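Local structure of trehalose synthase regulatory protein (Candida albicans, 5HUS) at residues A[277-282]-A[293-298]; A[22-27]-A[246-251]. The protein probably serves as a regulatory subunit of the trehalose synthase complex, its C-terminal domain having the HAD-type fold of the trehalose-phosphatases. One frame throughout, in Å; residues are numbered along the deposited sequence.

Contact 1 of 2, residues A[277-282]-A[293-298]; sequences TLISSS and GVRGIN
Thr277 opens a short parallel pairing with Gly293 and Val294 at the C-terminal ends of strands 272-278 and 292-294. Its O accepts the N-H of Val294 at 2.8 Å, a fairly straight bond (163° at the hydrogen), and also takes a CA-H contact from Gly293. On the other face of the sheet from Thr277, Leu278 packs through one branch: CD2 lies 3.9 Å from Val294 CG2 and 3.6 Å from Gly296 O, at the N-cap position of helix 297-304. The second bond joins Ile279 N to Val294 O at 2.6 Å, and the same oxygen meets the CA-H of Leu278. Over their touching parts (277-281 and 293-297) the end-to-end directions are 83° apart, so the pairing is brief. Ile279 has CG1 in the crowded position between backbone N and carbonyl carbon (chi1 63°), which sets CG1 3.8 Å from Arg295 CG. CD1, further out, sits 3.9 Å above the plane of the Arg295 guanidinium, over one face and offset toward its rim. Backbone contact continues where Ile279 O receives the CA-H of Arg295 at 3.3 Å. Ser280 and Ser281 trail past the guanidinium obliquely, with Ser281 OG 3.8 Å from Arg295 NH1; Ser281 is poorly ordered. Thus two backbone bonds fix the register, while a methyl of the buried Ile279 lies over part of one guanidinium face of the exposed Arg295; this contact is apolar, the serines lie only near NH1, and the charge is met by a salt bridge from NH2 to Glu284.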
loop_
_atom_site.group_PDB
_atom_site.type_symbol
_atom_site.label_atom_id
_atom_site.label_comp_id
_atom_site.label_asym_id
_atom_site.label_seq_id
_atom_site.Cartn_x
_atom_site.Cartn_y
_atom_site.Cartn_z
ATOM N N THR A 277 -4.001 -9.129 -9.088
ATOM C CA THR A 277 -2.734 -8.480 -9.370
ATOM C C THR A 277 -2.641 -8.048 -10.823
ATOM O O THR A 277 -3.190 -8.701 -11.710
ATOM C CB THR A 277 -1.532 -9.391 -9.047
ATOM O OG1 THR A 277 -0.319 -8.664 -9.271
ATOM C CG2 THR A 277 -1.527 -10.643 -9.919
ATOM N N LEU A 278 -1.961 -6.930 -11.040
ATOM C CA LEU A 278 -1.568 -6.505 -12.376
ATOM C C LEU A 278 -0.450 -7.407 -12.872
ATOM O O LEU A 278 0.527 -7.637 -12.162
ATOM C CB LEU A 278 -1.121 -5.043 -12.363
ATOM C CG LEU A 278 -2.245 -4.021 -12.196
ATOM C CD1 LEU A 278 -1.689 -2.676 -11.751
ATOM C CD2 LEU A 278 -2.997 -3.875 -13.504
ATOM N N ILE A 279 -0.611 -7.939 -14.079
ATOM C CA ILE A 279 0.399 -8.805 -14.676
ATOM C C ILE A 279 0.806 -8.261 -16.038
ATOM O O ILE A 279 0.086 -7.459 -16.635
ATOM C CB ILE A 279 -0.104 -10.250 -14.831
ATOM C CG1 ILE A 279 -1.294 -10.305 -15.790
ATOM C CG2 ILE A 279 -0.485 -10.829 -13.481
ATOM C CD1 ILE A 279 -1.909 -11.682 -15.917
ATOM N N SER A 280 1.957 -8.699 -16.530
ATOM C CA SER A 280 2.475 -8.177 -17.785
ATOM C C SER A 280 3.281 -9.207 -18.560
ATOM O O SER A 280 3.399 -10.365 -18.157
ATOM C CB SER A 280 3.349 -6.948 -17.526
ATOM O OG SER A 280 4.574 -7.319 -16.916
ATOM N N SER A 281 3.823 -8.765 -19.688
ATOM C CA SER A 281 4.842 -9.513 -20.403
ATOM C C SER A 281 6.181 -8.799 -20.218
ATOM O O SER A 281 6.402 -7.728 -20.785
ATOM C CB SER A 281 4.492 -9.642 -21.887
ATOM O OG SER A 281 3.292 -10.375 -22.067
ATOM N N SER A 282 7.065 -9.388 -19.415
ATOM C CA SER A 282 6.798 -10.683 -18.799
ATOM C C SER A 282 7.183 -10.751 -17.324
ATOM O O SER A 282 8.365 -10.751 -16.975
ATOM C CB SER A 282 7.529 -11.793 -19.561
ATOM O OG SER A 282 7.372 -13.043 -18.911
ATOM N N GLY A 293 -5.719 -12.163 -12.048
ATOM C CA GLY A 293 -4.770 -11.278 -12.709
ATOM C C GLY A 293 -5.412 -10.403 -13.777
ATOM O O GLY A 293 -6.352 -10.829 -14.449
ATOM N N VAL A 294 -4.918 -9.172 -13.915
ATOM C CA VAL A 294 -5.299 -8.276 -15.011
ATOM C C VAL A 294 -4.053 -7.776 -15.721
ATOM O O VAL A 294 -3.023 -7.559 -15.091
ATOM C CB VAL A 294 -6.100 -7.041 -14.540
ATOM C CG1 VAL A 294 -7.594 -7.261 -14.699
ATOM C CG2 VAL A 294 -5.722 -6.652 -13.120
ATOM N N ARG A 295 -4.147 -7.556 -17.028
ATOM C CA ARG A 295 -2.955 -7.212 -17.795
ATOM C C ARG A 295 -2.729 -5.712 -17.955
ATOM O O ARG A 295 -1.687 -5.293 -18.455
ATOM C CB ARG A 295 -3.010 -7.889 -19.166
ATOM C CG ARG A 295 -3.025 -9.397 -19.044
ATOM C CD ARG A 295 -2.558 -10.105 -20.298
ATOM N NE ARG A 295 -2.153 -11.472 -19.985
ATOM C CZ ARG A 295 -0.889 -11.873 -19.883
ATOM N NH1 ARG A 295 0.101 -11.015 -20.094
ATOM N NH2 ARG A 295 -0.614 -13.135 -19.582
ATOM N N GLY A 296 -3.688 -4.903 -17.515
ATOM C CA GLY A 296 -3.533 -3.458 -17.580
ATOM C C GLY A 296 -4.381 -2.712 -16.570
ATOM O O GLY A 296 -5.375 -3.237 -16.071
ATOM N N ILE A 297 -4.000 -1.474 -16.275
ATOM C CA ILE A 297 -4.732 -0.679 -15.296
ATOM C C ILE A 297 -6.096 -0.228 -15.830
ATOM O O ILE A 297 -7.069 -0.162 -15.080
ATOM C CB ILE A 297 -3.907 0.550 -14.845
ATOM C CG1 ILE A 297 -4.669 1.355 -13.791
ATOM C CG2 ILE A 297 -3.525 1.424 -16.033
ATOM C CD1 ILE A 297 -3.769 2.111 -12.842
ATOM N N ASN A 298 -6.181 0.074 -17.123
ATOM C CA ASN A 298 -7.462 0.469 -17.688
ATOM C C ASN A 298 -8.463 -0.678 -17.611
ATOM O O ASN A 298 -9.642 -0.465 -17.334
ATOM C CB ASN A 298 -7.300 0.946 -19.136
ATOM C CG ASN A 298 -6.592 2.286 -19.227
ATOM O OD1 ASN A 298 -5.671 2.566 -18.459
ATOM N ND2 ASN A 298 -7.025 3.125 -20.162
#

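Contact 2 of 2, residues A[22-27]-A[246-251]; sequences LIILAL and VLYSGG
Tyr248 leans across strand 20-26 from strand 243-250, touching Ile24 and Ala26. Its CB stands 4.1 Å from Ile24 O. CG, anti to the backbone N (chi1 175°), is equally far from that oxygen. The side chain lies on the sheet face of Ile24, which it crosses obliquely. CD2 then meets Ile24 CG2 at 3.7 Å, CE2 is near both that methyl (4.0 Å) and Ala26 CB (4.2 Å), and CZ reaches Ala26 CB at 3.8 Å. At the tip, OH comes within 3.3 Å of the same CB and is hydrogen-bonded to Asp256 and Asn259. Along the pair, four backbone bonds join the parallel strands: Leu247 N to Leu22 O, Ile24 N to Leu247 O, Ser249 N to Ile24 O, and Ala26 N to Ser249 O. On the reverse face, Leu25 CD2 rests 3.8 Å from Ser249 CB. Ser249 OG holds water 1 at 2.8 Å, which also bonds weakly to Ala26 O and Gly250 O. Catalytic HAD phosphatases carry their aspartate nucleophile at the C-terminal end of the equivalent strand; Ala26 probably occupies that place here, and its methyl, set against the phenol end of Tyr248, offers no nucleophile, consistent with a regulatory rather than catalytic role.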
loop_
_atom_site.group_PDB
_atom_site.type_symbol
_atom_site.label_atom_id
_atom_site.label_comp_id
_atom_site.label_asym_id
_atom_site.label_seq_id
_atom_site.Cartn_x
_atom_site.Cartn_y
_atom_site.Cartn_z
ATOM N N LEU A 22 -15.468 -2.736 0.618
ATOM C CA LEU A 22 -14.216 -2.003 0.800
ATOM C C LEU A 22 -13.233 -2.407 -0.282
ATOM O O LEU A 22 -12.945 -3.592 -0.462
ATOM C CB LEU A 22 -13.617 -2.271 2.185
ATOM C CG LEU A 22 -12.234 -1.655 2.435
ATOM C CD1 LEU A 22 -12.295 -0.137 2.350
ATOM C CD2 LEU A 22 -11.712 -2.108 3.786
ATOM N N ILE A 23 -12.741 -1.415 -1.018
ATOM C CA ILE A 23 -11.830 -1.662 -2.124
ATOM C C ILE A 23 -10.545 -0.896 -1.894
ATOM O O ILE A 23 -10.570 0.314 -1.689
ATOM C CB ILE A 23 -12.454 -1.254 -3.473
ATOM C CG1 ILE A 23 -13.691 -2.122 -3.753
ATOM C CG2 ILE A 23 -11.435 -1.376 -4.591
ATOM C CD1 ILE A 23 -14.498 -1.707 -4.968
ATOM N N ILE A 24 -9.429 -1.614 -1.889
ATOM C CA ILE A 24 -8.127 -1.000 -1.656
ATOM C C ILE A 24 -7.257 -1.220 -2.879
ATOM O O ILE A 24 -6.996 -2.359 -3.273
ATOM C CB ILE A 24 -7.454 -1.579 -0.386
ATOM C CG1 ILE A 24 -8.299 -1.220 0.840
ATOM C CG2 ILE A 24 -6.026 -1.052 -0.243
ATOM C CD1 ILE A 24 -7.924 -1.958 2.087
ATOM N N LEU A 25 -6.854 -0.117 -3.509
ATOM C CA LEU A 25 -6.091 -0.176 -4.749
ATOM C C LEU A 25 -4.668 0.328 -4.539
ATOM O O LEU A 25 -4.458 1.513 -4.267
ATOM C CB LEU A 25 -6.784 0.648 -5.838
ATOM C CG LEU A 25 -8.258 0.302 -6.088
ATOM C CD1 LEU A 25 -8.854 1.188 -7.191
ATOM C CD2 LEU A 25 -8.384 -1.172 -6.440
ATOM N N ALA A 26 -3.699 -0.576 -4.656
ATOM C CA ALA A 26 -2.285 -0.204 -4.577
ATOM C C ALA A 26 -1.800 0.129 -5.972
ATOM O O ALA A 26 -1.431 -0.758 -6.738
ATOM C CB ALA A 26 -1.452 -1.330 -3.962
ATOM N N LEU A 27 -1.816 1.415 -6.298
ATOM C CA LEU A 27 -1.502 1.874 -7.647
ATOM C C LEU A 27 -0.400 2.916 -7.623
ATOM O O LEU A 27 -0.264 3.667 -6.659
ATOM C CB LEU A 27 -2.744 2.461 -8.317
ATOM C CG LEU A 27 -3.983 1.576 -8.424
ATOM C CD1 LEU A 27 -5.154 2.363 -8.979
ATOM C CD2 LEU A 27 -3.689 0.361 -9.290
ATOM N N VAL A 246 -14.443 -7.364 0.781
ATOM C CA VAL A 246 -13.172 -6.632 0.720
ATOM C C VAL A 246 -12.390 -7.049 -0.523
ATOM O O VAL A 246 -12.311 -8.237 -0.850
ATOM C CB VAL A 246 -12.302 -6.871 1.970
ATOM C CG1 VAL A 246 -11.018 -6.045 1.897
ATOM C CG2 VAL A 246 -13.072 -6.533 3.235
ATOM N N LEU A 247 -11.822 -6.071 -1.219
ATOM C CA LEU A 247 -11.025 -6.345 -2.405
ATOM C C LEU A 247 -9.702 -5.595 -2.315
ATOM O O LEU A 247 -9.667 -4.438 -1.906
ATOM C CB LEU A 247 -11.786 -5.941 -3.676
ATOM C CG LEU A 247 -11.174 -6.238 -5.052
ATOM C CD1 LEU A 247 -12.289 -6.423 -6.074
ATOM C CD2 LEU A 247 -10.221 -5.145 -5.534
ATOM N N TYR A 248 -8.617 -6.260 -2.692
ATOM C CA TYR A 248 -7.317 -5.600 -2.778
ATOM C C TYR A 248 -6.724 -5.854 -4.143
ATOM O O TYR A 248 -6.721 -6.993 -4.611
ATOM C CB TYR A 248 -6.365 -6.102 -1.682
ATOM C CG TYR A 248 -4.962 -5.543 -1.781
ATOM C CD1 TYR A 248 -3.992 -6.168 -2.562
ATOM C CD2 TYR A 248 -4.611 -4.374 -1.115
ATOM C CE1 TYR A 248 -2.711 -5.647 -2.672
ATOM C CE2 TYR A 248 -3.336 -3.847 -1.217
ATOM C CZ TYR A 248 -2.392 -4.490 -1.994
ATOM O OH TYR A 248 -1.114 -3.991 -2.093
ATOM N N SER A 249 -6.242 -4.793 -4.790
ATOM C CA SER A 249 -5.544 -4.928 -6.059
ATOM C C SER A 249 -4.153 -4.332 -5.937
ATOM O O SER A 249 -3.973 -3.280 -5.320
ATOM C CB SER A 249 -6.308 -4.242 -7.189
ATOM O OG SER A 249 -5.609 -4.390 -8.414
ATOM N N GLY A 250 -3.168 -4.997 -6.526
ATOM C CA GLY A 250 -1.815 -4.487 -6.475
ATOM C C GLY A 250 -0.971 -4.965 -7.630
ATOM O O GLY A 250 -1.480 -5.241 -8.720
ATOM N N GLY A 251 0.328 -5.048 -7.385
ATOM C CA GLY A 251 1.260 -5.584 -8.352
ATOM C C GLY A 251 1.933 -6.819 -7.793
ATOM O O GLY A 251 1.393 -7.492 -6.919
HETATM O O HOH W 1 -3.295 -2.848 -8.664
#

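How the contacts relate
From the N terminus, strand 20-26 is laid down first, and the chain then builds strand 69-74, the separate four-stranded antiparallel sheet and several helices before strand 243-250 returns beside it; contact 2 thus closes a loop of 218 residues. Helix 254-265 leads on to strand 272-278, and contact 1 closes a loop of only ten residues. The two are in series, neither nested nor crossing. They are coupled within one sheet: Leu278 N probably bonds to Gly250 O at 2.9 Å, joining strands 272-278 and 243-250, and Ile297 packs on Leu27, tying helix 297-304 to the central strand's end.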